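Local coordinates for protein beta-xylanase (Roseburia intestinalis L1-82, PDB 6SGF) that binds xylan with low affinity through this CBM86 module, one domain of a longer enzyme that probably cleaves internal beta-1,4-xylosidic linkages, at residues B[11-16]-B[25-30]; B[39-45]-B[104-110]; B[57-63]-B[121-127]; B[67-71]-B[83-89]. One frame throughout, in Å; residues are numbered along the deposited sequence.

Overall arrangement
Read from the N terminus, the chain first closes a short loop at contact 1, where the turn before strand 15-19 meets the hairpin of strands 22-26 and 29-34. Contact 2 opens after that loop is complete and joins strands 40-50 and 103-110 of the five-stranded sheet. Contact 3 joins strands 54-62 and 119-130 of the six-stranded sheet; its segments alternate with those of contact 2, so the two loops cross. Contact 4, the pairing of strands 68-73 and 84-88, is nested inside both. The sheets pack face to face as a beta sandwich, contacts 2 and 4 reach the same bound xylose, and contacts 1 and 3 reach the second subunit.

Contact 1: B[11-16]-B[25-30]; sequences ADQLKV and LADGQW. With CD (cadmium ion), chain O.
The indole of Trp30 is held between two aliphatic groups: Val16 CG2 lies over one face in a CH-pi contact, 3.9 Å from the centroid of the six-membered ring, while Leu25 CD1 covers the opposite face near the rim. At the ring edge, Trp30 NE1 donates to Leu14 O over 2.9 Å, a somewhat bent bond with an N-H...O angle of 141°. On the Leu25 side of the ring, Ala11 CB packs 3.6 Å from Trp30 CD1. The first torsion of Trp30 (chi1 -87°) sets CG opposite the carbonyl carbon and swings the indole across to the other segment.

Within the beta sandwich the 3-10 turn 11-13 leads into a strand of one sheet, while Trp30 follows the type I' turn Ala26-Gln29 of a hairpin in the other. Were the indole cut back to an alanine, Leu14 O would probably lose this donor and a gap would open between Val16 and Leu25. Water 1 spans the turns, accepting from Asp12 N and donating to Gly28 O at 2.9 Å. At the hairpin tip both carboxylate oxygens of Asp27 bind a cadmium ion, with Asp27 OD1 at 2.5 Å, and Asp63 of the second subunit is also a ligand.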
# COMPACT_ATOMS: atom_id res chain seq x y z
N ALA B 11 -2.06 2.85 -4.22
CA ALA B 11 -3.01 3.33 -5.22
C ALA B 11 -3.00 4.85 -5.36
O ALA B 11 -3.03 5.37 -6.48
CB ALA B 11 -4.42 2.85 -4.89
N ASP B 12 -2.93 5.57 -4.24
CA ASP B 12 -2.98 7.03 -4.37
C ASP B 12 -1.76 7.62 -5.06
O ASP B 12 -1.80 8.80 -5.42
CB ASP B 12 -3.19 7.70 -3.00
CG ASP B 12 -1.95 7.70 -2.13
OD1 ASP B 12 -1.16 6.74 -2.17
OD2 ASP B 12 -1.82 8.65 -1.33
N GLN B 13 -0.72 6.83 -5.32
CA GLN B 13 0.43 7.34 -6.05
C GLN B 13 0.37 7.06 -7.55
O GLN B 13 1.21 7.57 -8.29
CB GLN B 13 1.72 6.73 -5.49
CG GLN B 13 1.92 6.91 -4.01
CD GLN B 13 3.21 6.26 -3.53
OE1 GLN B 13 3.24 5.09 -3.16
NE2 GLN B 13 4.29 7.02 -3.54
N LEU B 14 -0.64 6.32 -8.02
CA LEU B 14 -0.75 5.89 -9.40
C LEU B 14 -1.83 6.75 -10.05
O LEU B 14 -2.99 6.71 -9.65
CB LEU B 14 -1.09 4.40 -9.46
CG LEU B 14 -0.01 3.47 -8.90
CD1 LEU B 14 -0.53 2.05 -8.85
CD2 LEU B 14 1.23 3.56 -9.79
N LYS B 15 -1.47 7.45 -11.11
CA LYS B 15 -2.43 8.31 -11.84
C LYS B 15 -2.96 7.58 -13.05
O LYS B 15 -2.21 6.92 -13.69
CB LYS B 15 -1.77 9.59 -12.29
CG LYS B 15 -1.98 10.74 -11.34
CD LYS B 15 -0.89 10.87 -10.34
CE LYS B 15 -1.21 11.89 -9.27
NZ LYS B 15 -1.32 11.26 -7.94
N VAL B 16 -4.25 7.71 -13.33
CA VAL B 16 -4.84 7.01 -14.46
C VAL B 16 -4.40 7.70 -15.76
O VAL B 16 -4.60 8.89 -15.95
CB VAL B 16 -6.38 6.96 -14.38
CG1 VAL B 16 -6.96 6.33 -15.68
CG2 VAL B 16 -6.85 6.14 -13.18
N LEU B 25 -10.86 6.55 -6.98
CA LEU B 25 -9.95 6.39 -5.85
C LEU B 25 -10.76 6.63 -4.59
O LEU B 25 -11.19 7.77 -4.34
CB LEU B 25 -8.78 7.36 -5.95
CG LEU B 25 -7.73 7.28 -4.87
CD1 LEU B 25 -6.97 5.96 -5.00
CD2 LEU B 25 -6.73 8.46 -4.93
N ALA B 26 -10.98 5.59 -3.81
CA ALA B 26 -11.81 5.70 -2.62
C ALA B 26 -11.18 4.85 -1.52
O ALA B 26 -10.70 3.74 -1.78
CB ALA B 26 -13.26 5.24 -2.87
N ASP B 27 -11.15 5.39 -0.31
CA ASP B 27 -10.61 4.66 0.84
C ASP B 27 -9.22 4.12 0.53
O ASP B 27 -8.85 3.02 0.94
CB ASP B 27 -11.58 3.55 1.27
CG ASP B 27 -12.90 4.12 1.79
OD1 ASP B 27 -12.92 5.31 2.08
OD2 ASP B 27 -13.90 3.40 1.90
N GLY B 28 -8.44 4.91 -0.19
CA GLY B 28 -7.07 4.60 -0.50
C GLY B 28 -6.85 3.52 -1.55
O GLY B 28 -5.71 3.12 -1.77
N GLN B 29 -7.90 3.07 -2.22
CA GLN B 29 -7.79 2.05 -3.26
C GLN B 29 -8.41 2.52 -4.57
O GLN B 29 -9.35 3.32 -4.58
CB GLN B 29 -8.49 0.76 -2.81
CG GLN B 29 -7.88 0.22 -1.52
CD GLN B 29 -8.55 -1.06 -1.04
OE1 GLN B 29 -9.62 -1.44 -1.52
NE2 GLN B 29 -7.93 -1.70 -0.05
N TRP B 30 -7.88 2.03 -5.68
CA TRP B 30 -8.52 2.27 -6.96
C TRP B 30 -9.62 1.23 -7.12
O TRP B 30 -9.33 0.04 -7.27
CB TRP B 30 -7.49 2.18 -8.10
CG TRP B 30 -6.76 3.45 -8.39
CD1 TRP B 30 -5.42 3.69 -8.21
CD2 TRP B 30 -7.32 4.66 -8.91
NE1 TRP B 30 -5.11 4.98 -8.60
CE2 TRP B 30 -6.26 5.60 -9.02
CE3 TRP B 30 -8.61 5.05 -9.28
CZ2 TRP B 30 -6.46 6.90 -9.50
CZ3 TRP B 30 -8.81 6.35 -9.76
CH2 TRP B 30 -7.73 7.25 -9.87
CD CD O . -15.31 5.40 2.87
O HOH W 1 -3.19 4.47 -1.60
O HOH W 2 -16.65 3.88 0.95

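Contact 2: B[39-45]-B[104-110]; sequences NQVKWTL and IDAVGIM. With XYP (beta-D-xylopyranose), chain H.
Gln40 and Met110 pair at the sugar end of this antiparallel strand pair, with Gln40 CB 3.5 Å from Met110 CB, and both side chains reach a bound xylose. The carboxamide of Gln40 is satisfied at both ends: NE2 donates to xylose O2 over 3.0 Å and almost straight (169°), while OE1 accepts from Lys71 NZ. Met110, bent at its last torsion (chi3 74°), brings CE to 3.2 Å from xylose O3.

Between the strands, Val41 and Ile109 exchange two backbone bonds, Trp43 and Val107 two more, and Leu45 N donates to Asp105 O. This pairing occupies the middle of the five-stranded sheet of the beta sandwich, and the outward-facing amides bond in turn to strands 15-19 and 68-73. Gly108 sits where a side chain would run into Val41 O.

On the sugar-binding face, Lys42 extends fully over Ala106, its CE 3.4 Å from Ala106 CB, a tight fit. Its ammonium stops short of a salt bridge; water 3 accepts from Lys42 NZ at 2.9 Å and donates to Asp105 OD2 at 2.6 Å, while Tyr73 supplies a cation-pi partner. Facing the interior, Trp43 has Val41 CG1 over its ring, and Trp43 CZ3 meets Ile109 CG1 at 3.8 Å.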
# COMPACT_ATOMS: atom_id res chain seq x y z
N ASN B 39 -12.46 -4.20 -21.25
CA ASN B 39 -12.40 -2.98 -20.47
C ASN B 39 -11.18 -3.05 -19.55
O ASN B 39 -10.84 -4.10 -19.00
CB ASN B 39 -13.65 -2.80 -19.58
CG ASN B 39 -14.83 -2.06 -20.27
OD1 ASN B 39 -15.86 -1.84 -19.63
ND2 ASN B 39 -14.69 -1.69 -21.52
N GLN B 40 -10.54 -1.91 -19.36
CA GLN B 40 -9.26 -1.90 -18.66
C GLN B 40 -8.91 -0.48 -18.20
O GLN B 40 -9.51 0.52 -18.62
CB GLN B 40 -8.15 -2.44 -19.55
CG GLN B 40 -7.87 -1.53 -20.71
CD GLN B 40 -6.89 -2.12 -21.69
OE1 GLN B 40 -5.73 -2.41 -21.34
NE2 GLN B 40 -7.33 -2.31 -22.90
N VAL B 41 -7.90 -0.42 -17.32
CA VAL B 41 -7.33 0.83 -16.84
C VAL B 41 -5.83 0.74 -17.01
O VAL B 41 -5.24 -0.34 -16.87
CB VAL B 41 -7.68 1.11 -15.36
CG1 VAL B 41 -7.10 2.45 -14.90
CG2 VAL B 41 -9.16 1.09 -15.17
N LYS B 42 -5.21 1.86 -17.34
CA LYS B 42 -3.77 1.98 -17.45
C LYS B 42 -3.32 3.10 -16.52
O LYS B 42 -3.88 4.19 -16.57
CB LYS B 42 -3.34 2.29 -18.89
CG LYS B 42 -1.86 2.61 -19.00
CD LYS B 42 -1.49 2.97 -20.46
CE LYS B 42 -0.04 3.28 -20.60
NZ LYS B 42 0.35 3.63 -22.01
N TRP B 43 -2.34 2.82 -15.65
CA TRP B 43 -1.81 3.81 -14.73
C TRP B 43 -0.35 4.12 -15.04
O TRP B 43 0.46 3.21 -15.23
CB TRP B 43 -1.88 3.35 -13.28
CG TRP B 43 -3.19 3.13 -12.65
CD1 TRP B 43 -3.90 4.01 -11.90
CD2 TRP B 43 -3.92 1.90 -12.64
NE1 TRP B 43 -5.07 3.42 -11.44
CE2 TRP B 43 -5.09 2.12 -11.87
CE3 TRP B 43 -3.70 0.64 -13.22
CZ2 TRP B 43 -6.02 1.12 -11.66
CZ3 TRP B 43 -4.64 -0.34 -13.01
CH2 TRP B 43 -5.78 -0.10 -12.23
N THR B 44 0.01 5.40 -14.97
CA THR B 44 1.39 5.83 -15.10
C THR B 44 2.12 5.73 -13.77
O THR B 44 1.55 6.01 -12.70
CB THR B 44 1.46 7.29 -15.60
OG1 THR B 44 0.64 7.44 -16.78
CG2 THR B 44 2.92 7.66 -15.93
N LEU B 45 3.38 5.32 -13.83
CA LEU B 45 4.20 5.26 -12.63
C LEU B 45 4.76 6.64 -12.31
O LEU B 45 4.99 7.44 -13.22
CB LEU B 45 5.33 4.27 -12.83
CG LEU B 45 4.96 2.80 -13.09
CD1 LEU B 45 6.29 2.04 -13.13
CD2 LEU B 45 4.00 2.29 -12.02
N ILE B 104 9.86 0.62 -17.87
CA ILE B 104 8.47 0.42 -17.48
C ILE B 104 7.90 1.79 -17.19
O ILE B 104 8.36 2.47 -16.28
CB ILE B 104 8.34 -0.49 -16.25
CG1 ILE B 104 8.97 -1.85 -16.52
CG2 ILE B 104 6.85 -0.59 -15.84
CD1 ILE B 104 9.18 -2.68 -15.27
N ASP B 105 6.88 2.18 -17.95
CA ASP B 105 6.26 3.48 -17.76
C ASP B 105 4.85 3.38 -17.18
O ASP B 105 4.33 4.38 -16.68
CB ASP B 105 6.17 4.24 -19.10
CG ASP B 105 5.37 3.49 -20.18
OD1 ASP B 105 5.49 2.25 -20.28
OD2 ASP B 105 4.63 4.13 -20.95
N ALA B 106 4.25 2.20 -17.19
CA ALA B 106 2.86 2.07 -16.77
C ALA B 106 2.54 0.61 -16.46
O ALA B 106 3.28 -0.30 -16.84
CB ALA B 106 1.89 2.58 -17.85
N VAL B 107 1.41 0.41 -15.76
CA VAL B 107 0.82 -0.90 -15.51
C VAL B 107 -0.67 -0.83 -15.78
O VAL B 107 -1.25 0.25 -15.92
CB VAL B 107 1.09 -1.39 -14.07
CG1 VAL B 107 2.61 -1.52 -13.84
CG2 VAL B 107 0.43 -0.47 -13.06
N GLY B 108 -1.31 -1.99 -15.90
CA GLY B 108 -2.72 -2.03 -16.20
C GLY B 108 -3.41 -3.27 -15.66
O GLY B 108 -2.78 -4.28 -15.35
N ILE B 109 -4.74 -3.15 -15.55
CA ILE B 109 -5.63 -4.24 -15.19
C ILE B 109 -6.75 -4.26 -16.22
O ILE B 109 -7.27 -3.19 -16.58
CB ILE B 109 -6.22 -4.09 -13.78
CG1 ILE B 109 -5.10 -4.14 -12.73
CG2 ILE B 109 -7.31 -5.18 -13.58
CD1 ILE B 109 -5.64 -3.92 -11.27
N MET B 110 -7.08 -5.45 -16.71
CA MET B 110 -8.09 -5.66 -17.75
C MET B 110 -8.91 -6.91 -17.42
O MET B 110 -8.44 -7.80 -16.72
CB MET B 110 -7.39 -5.82 -19.12
CG MET B 110 -8.30 -6.15 -20.26
SD MET B 110 -7.34 -6.36 -21.80
CE MET B 110 -6.55 -7.94 -21.59
C1 XYP H . -7.46 -4.68 -26.34
C2 XYP H . -6.54 -4.98 -25.16
C3 XYP H . -5.80 -6.25 -25.40
C4 XYP H . -6.72 -7.37 -25.83
C5 XYP H . -7.62 -7.00 -27.02
O2 XYP H . -5.69 -3.84 -24.95
O3 XYP H . -5.14 -6.62 -24.16
O4 XYP H . -5.87 -8.48 -26.18
O5 XYP H . -8.38 -5.83 -26.61
O HOH W 3 3.11 2.79 -22.51

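Contact 3: B[57-63]-B[121-127]; sequences VTFQVAD and VSLVSVT. With CD (cadmium ion), chain N.
Strands 57-62 and 121-127 run antiparallel, their axes 4.5 Å apart at an angle of 141°, and the register slips by one residue where Val124 and Ser125 both face Gln60. Gln60 O therefore takes two backbone donors, Val124 N at 2.8 Å and, more weakly, Ser125 N at 3.3 Å. The extra residue turns Val124 toward the partner strand, where it crosses the stretched Gln60 side chain, with Val124 CG1 3.6 Å from Gln60 OE1. With CG opposite the backbone N (chi1 -177°), Gln60 also carries OE1 to within 3.1 Å of Ser125 OG; Gln60 OE1 makes a weak hydrogen bond with Thr10 OG1 of the second subunit.

Toward the core, Phe59 lies alongside Val126, with Phe59 CD2 4.0 Å from Val126 CG2, and Leu123 CD1 stands at the edge of the ring. The side chains of Val57 and Val126 cross at a slant, Val57 CG1 3.6 Å from Val126 CG1. On the other face, water 4 ties Thr58 O to the hydroxyls of Ser125 and Thr127. Asp63 OD1 and Asp27 of the second subunit bind one cadmium ion. The arrangement is a classic beta bulge within a beta sandwich, one face packed on the other sheet.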
# COMPACT_ATOMS: atom_id res chain seq x y z
N VAL B 57 7.12 -7.86 -10.72
CA VAL B 57 6.11 -6.84 -10.46
C VAL B 57 4.92 -7.53 -9.78
O VAL B 57 4.31 -8.43 -10.36
CB VAL B 57 5.65 -6.13 -11.74
CG1 VAL B 57 4.67 -5.02 -11.40
CG2 VAL B 57 6.85 -5.54 -12.53
N THR B 58 4.57 -7.09 -8.58
CA THR B 58 3.50 -7.72 -7.81
C THR B 58 2.34 -6.74 -7.63
O THR B 58 2.52 -5.65 -7.09
CB THR B 58 4.02 -8.20 -6.46
OG1 THR B 58 5.06 -9.16 -6.69
CG2 THR B 58 2.89 -8.88 -5.67
N PHE B 59 1.17 -7.15 -8.09
CA PHE B 59 -0.06 -6.38 -7.95
C PHE B 59 -0.81 -6.92 -6.75
O PHE B 59 -1.09 -8.12 -6.68
CB PHE B 59 -0.96 -6.50 -9.18
CG PHE B 59 -0.36 -6.01 -10.46
CD1 PHE B 59 0.73 -6.67 -11.05
CD2 PHE B 59 -0.89 -4.92 -11.09
CE1 PHE B 59 1.26 -6.24 -12.26
CE2 PHE B 59 -0.40 -4.49 -12.29
CZ PHE B 59 0.70 -5.15 -12.88
N GLN B 60 -1.15 -6.03 -5.82
CA GLN B 60 -2.00 -6.37 -4.69
C GLN B 60 -3.40 -5.84 -4.95
O GLN B 60 -3.58 -4.65 -5.24
CB GLN B 60 -1.44 -5.80 -3.39
CG GLN B 60 -2.25 -6.18 -2.15
CD GLN B 60 -1.61 -5.67 -0.84
OE1 GLN B 60 -0.69 -4.85 -0.84
NE2 GLN B 60 -2.11 -6.17 0.26
N VAL B 61 -4.39 -6.73 -4.82
CA VAL B 61 -5.79 -6.42 -5.06
C VAL B 61 -6.64 -6.80 -3.85
O VAL B 61 -6.22 -7.54 -2.96
CB VAL B 61 -6.33 -7.09 -6.33
CG1 VAL B 61 -5.54 -6.66 -7.55
CG2 VAL B 61 -6.32 -8.58 -6.19
N ALA B 62 -7.87 -6.27 -3.84
CA ALA B 62 -8.83 -6.57 -2.79
C ALA B 62 -10.22 -6.59 -3.40
O ALA B 62 -10.46 -5.99 -4.44
CB ALA B 62 -8.73 -5.54 -1.64
N ASP B 63 -11.13 -7.32 -2.76
CA ASP B 63 -12.53 -7.41 -3.19
C ASP B 63 -12.65 -7.81 -4.66
O ASP B 63 -13.48 -7.29 -5.41
CB ASP B 63 -13.26 -6.10 -2.91
CG ASP B 63 -13.67 -5.99 -1.46
OD1 ASP B 63 -14.00 -7.03 -0.87
OD2 ASP B 63 -13.63 -4.86 -0.96
N VAL B 121 -13.18 -4.99 -8.91
CA VAL B 121 -11.96 -5.32 -8.17
C VAL B 121 -11.37 -4.00 -7.68
O VAL B 121 -11.65 -2.93 -8.23
CB VAL B 121 -10.94 -6.11 -9.03
CG1 VAL B 121 -10.40 -5.24 -10.20
CG2 VAL B 121 -9.80 -6.61 -8.17
N SER B 122 -10.58 -4.06 -6.61
CA SER B 122 -9.84 -2.90 -6.12
C SER B 122 -8.34 -3.13 -6.23
O SER B 122 -7.85 -4.21 -5.88
CB SER B 122 -10.19 -2.62 -4.67
OG SER B 122 -11.56 -2.36 -4.56
N LEU B 123 -7.61 -2.11 -6.68
CA LEU B 123 -6.16 -2.16 -6.70
C LEU B 123 -5.64 -1.48 -5.44
O LEU B 123 -5.96 -0.32 -5.20
CB LEU B 123 -5.58 -1.49 -7.95
CG LEU B 123 -4.05 -1.38 -7.96
CD1 LEU B 123 -3.36 -2.72 -8.11
CD2 LEU B 123 -3.56 -0.44 -9.03
N VAL B 124 -4.80 -2.20 -4.69
CA VAL B 124 -4.20 -1.73 -3.44
C VAL B 124 -2.82 -1.14 -3.68
O VAL B 124 -2.50 -0.05 -3.20
CB VAL B 124 -4.13 -2.90 -2.43
CG1 VAL B 124 -3.39 -2.49 -1.15
CG2 VAL B 124 -5.53 -3.46 -2.18
N SER B 125 -1.96 -1.86 -4.39
CA SER B 125 -0.60 -1.41 -4.56
C SER B 125 0.04 -2.20 -5.69
O SER B 125 -0.43 -3.28 -6.05
CB SER B 125 0.21 -1.60 -3.28
OG SER B 125 0.39 -2.97 -2.99
N VAL B 126 1.13 -1.65 -6.20
CA VAL B 126 2.00 -2.33 -7.16
C VAL B 126 3.44 -2.20 -6.68
O VAL B 126 3.88 -1.10 -6.33
CB VAL B 126 1.85 -1.76 -8.58
CG1 VAL B 126 2.74 -2.57 -9.55
CG2 VAL B 126 0.37 -1.79 -9.01
N THR B 127 4.14 -3.33 -6.62
CA THR B 127 5.50 -3.40 -6.10
C THR B 127 6.46 -3.88 -7.17
O THR B 127 6.19 -4.89 -7.83
CB THR B 127 5.58 -4.38 -4.92
OG1 THR B 127 4.82 -3.87 -3.80
CG2 THR B 127 7.05 -4.55 -4.54
CD CD N . -14.51 -7.47 1.40
O HOH W 4 2.18 -4.73 -4.27
O HOH W 5 7.37 -7.60 -6.73
O HOH W 6 -11.67 -2.97 -1.77
O HOH W 7 -13.13 -8.43 1.45

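Contact 4: B[67-71]-B[83-89]; sequences PISLK and NTQYGLS. With XYP (beta-D-xylopyranose), chain C; XYP (beta-D-xylopyranose), chain H.
Lys71 NZ, at the end of a side chain that runs beside Thr84, is gripped from several directions: it donates to O3 of a bound xylose at 2.9 Å and weakly to O2 of the same sugar, and it forms a salt bridge with Asp78. Beyond CG the chain is fully extended, and its root is packed with Lys71 CG 3.9 Å from Thr84 CG2.

Tyr86 presents its ring to the next xylose. Thr84 CG2 lies over one face, while the sugar approaches from the opposite side, its O5 3.3 Å from Tyr86 CE1. Ser69 OG lies 3.4 Å from Tyr86 CD1, obliquely to the ring, and shares a 2.9 Å bond with water 8. With a serine in place of Tyr86, the second sugar is likely to lose the aromatic surface it rests against, and the Thr84 methyl the ring that covers it.

Paired backbone bonds join Leu70 to Gln85 and Ile68 to Leu88, the shortest running from Leu88 N to Ile68 O at 2.8 Å. Between the pairs, Gly87 and Leu88 both face Ile68 in a G1 beta bulge, with phi of 67° at the glycine. On the face turned to the core, Leu70 and Leu88 meet at about a right angle, their CD1 atoms a close 3.5 Å apart.

The hairpin thus offers the glycan two kinds of contact, hydrogen bonds from a charged donor to the hydroxyls of one xylose and an aromatic surface against the next, a pairing common in carbohydrate recognition.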
# COMPACT_ATOMS: atom_id res chain seq x y z
N PRO B 67 -12.17 -12.69 -12.60
CA PRO B 67 -10.76 -12.94 -12.97
C PRO B 67 -10.17 -11.73 -13.68
O PRO B 67 -10.87 -11.03 -14.42
CB PRO B 67 -10.83 -14.16 -13.90
CG PRO B 67 -12.17 -14.82 -13.56
CD PRO B 67 -13.07 -13.70 -13.21
N ILE B 68 -8.88 -11.46 -13.43
CA ILE B 68 -8.26 -10.25 -13.97
C ILE B 68 -7.03 -10.61 -14.80
O ILE B 68 -6.38 -11.63 -14.61
CB ILE B 68 -7.87 -9.21 -12.88
CG1 ILE B 68 -6.89 -9.79 -11.84
CG2 ILE B 68 -9.08 -8.67 -12.23
CD1 ILE B 68 -6.47 -8.79 -10.81
N SER B 69 -6.70 -9.69 -15.71
CA SER B 69 -5.48 -9.69 -16.49
C SER B 69 -4.62 -8.51 -16.07
O SER B 69 -5.14 -7.42 -15.80
CB SER B 69 -5.84 -9.62 -17.98
OG SER B 69 -6.54 -10.83 -18.30
N LEU B 70 -3.32 -8.74 -15.97
CA LEU B 70 -2.38 -7.77 -15.47
C LEU B 70 -1.35 -7.47 -16.56
O LEU B 70 -0.90 -8.38 -17.27
CB LEU B 70 -1.71 -8.27 -14.21
CG LEU B 70 -2.68 -8.64 -13.09
CD1 LEU B 70 -1.91 -9.35 -11.96
CD2 LEU B 70 -3.45 -7.49 -12.55
N LYS B 71 -0.97 -6.21 -16.67
CA LYS B 71 -0.07 -5.75 -17.73
C LYS B 71 1.04 -4.87 -17.18
O LYS B 71 0.80 -4.00 -16.34
CB LYS B 71 -0.83 -4.93 -18.78
CG LYS B 71 -1.91 -5.69 -19.51
CD LYS B 71 -2.59 -4.77 -20.54
CE LYS B 71 -3.67 -5.47 -21.36
NZ LYS B 71 -4.04 -4.55 -22.50
N ASN B 83 4.68 -9.70 -21.12
CA ASN B 83 4.51 -8.84 -19.94
C ASN B 83 3.05 -8.74 -19.50
O ASN B 83 2.68 -7.78 -18.80
CB ASN B 83 5.11 -7.49 -20.26
CG ASN B 83 6.61 -7.55 -20.35
OD1 ASN B 83 7.24 -8.41 -19.71
ND2 ASN B 83 7.19 -6.70 -21.16
N THR B 84 2.23 -9.73 -19.87
CA THR B 84 0.82 -9.80 -19.55
C THR B 84 0.51 -11.20 -19.03
O THR B 84 1.01 -12.19 -19.55
CB THR B 84 -0.04 -9.52 -20.79
OG1 THR B 84 0.36 -8.28 -21.38
CG2 THR B 84 -1.51 -9.44 -20.43
N GLN B 85 -0.34 -11.29 -18.01
CA GLN B 85 -0.86 -12.58 -17.58
C GLN B 85 -2.38 -12.44 -17.56
O GLN B 85 -2.89 -11.39 -17.21
CB GLN B 85 -0.31 -12.98 -16.22
CG GLN B 85 1.14 -13.40 -16.29
CD GLN B 85 1.56 -14.30 -15.14
OE1 GLN B 85 0.74 -14.67 -14.29
NE2 GLN B 85 2.84 -14.68 -15.12
N TYR B 86 -3.09 -13.48 -17.99
CA TYR B 86 -4.53 -13.41 -18.14
C TYR B 86 -5.27 -14.39 -17.23
O TYR B 86 -4.77 -15.47 -16.92
CB TYR B 86 -4.92 -13.75 -19.58
CG TYR B 86 -4.28 -12.97 -20.68
CD1 TYR B 86 -4.84 -11.80 -21.14
CD2 TYR B 86 -3.10 -13.44 -21.30
CE1 TYR B 86 -4.26 -11.10 -22.20
CE2 TYR B 86 -2.52 -12.74 -22.35
CZ TYR B 86 -3.12 -11.57 -22.79
OH TYR B 86 -2.58 -10.85 -23.83
N GLY B 87 -6.50 -14.02 -16.88
CA GLY B 87 -7.45 -14.90 -16.22
C GLY B 87 -7.07 -15.32 -14.82
O GLY B 87 -7.31 -16.47 -14.42
N LEU B 88 -6.48 -14.40 -14.05
CA LEU B 88 -5.96 -14.69 -12.73
C LEU B 88 -7.06 -14.53 -11.68
O LEU B 88 -7.83 -13.57 -11.72
CB LEU B 88 -4.79 -13.76 -12.39
CG LEU B 88 -3.62 -13.68 -13.38
CD1 LEU B 88 -2.64 -12.59 -12.97
CD2 LEU B 88 -2.93 -15.04 -13.51
N SER B 89 -7.13 -15.49 -10.76
CA SER B 89 -8.12 -15.48 -9.70
C SER B 89 -7.54 -16.20 -8.49
O SER B 89 -6.55 -16.94 -8.59
CB SER B 89 -9.46 -16.12 -10.10
OG SER B 89 -9.34 -17.52 -10.23
C1 XYP C . -6.30 -9.79 -26.11
C2 XYP C . -5.31 -10.72 -26.81
C3 XYP C . -5.68 -12.16 -26.67
C4 XYP C . -5.86 -12.47 -25.23
C5 XYP C . -6.78 -11.49 -24.49
O2 XYP C . -5.26 -10.42 -28.21
O3 XYP C . -4.59 -12.97 -27.15
O4 XYP C . -6.49 -13.73 -25.04
O5 XYP C . -6.31 -10.13 -24.64
C1 XYP H . -7.46 -4.68 -26.34
C2 XYP H . -6.54 -4.98 -25.16
C3 XYP H . -5.80 -6.25 -25.40
C4 XYP H . -6.72 -7.37 -25.83
C5 XYP H . -7.62 -7.00 -27.02
O2 XYP H . -5.69 -3.84 -24.95
O3 XYP H . -5.14 -6.62 -24.16
O4 XYP H . -5.87 -8.48 -26.18
O5 XYP H . -8.38 -5.83 -26.61
O HOH W 8 -8.99 -11.83 -17.17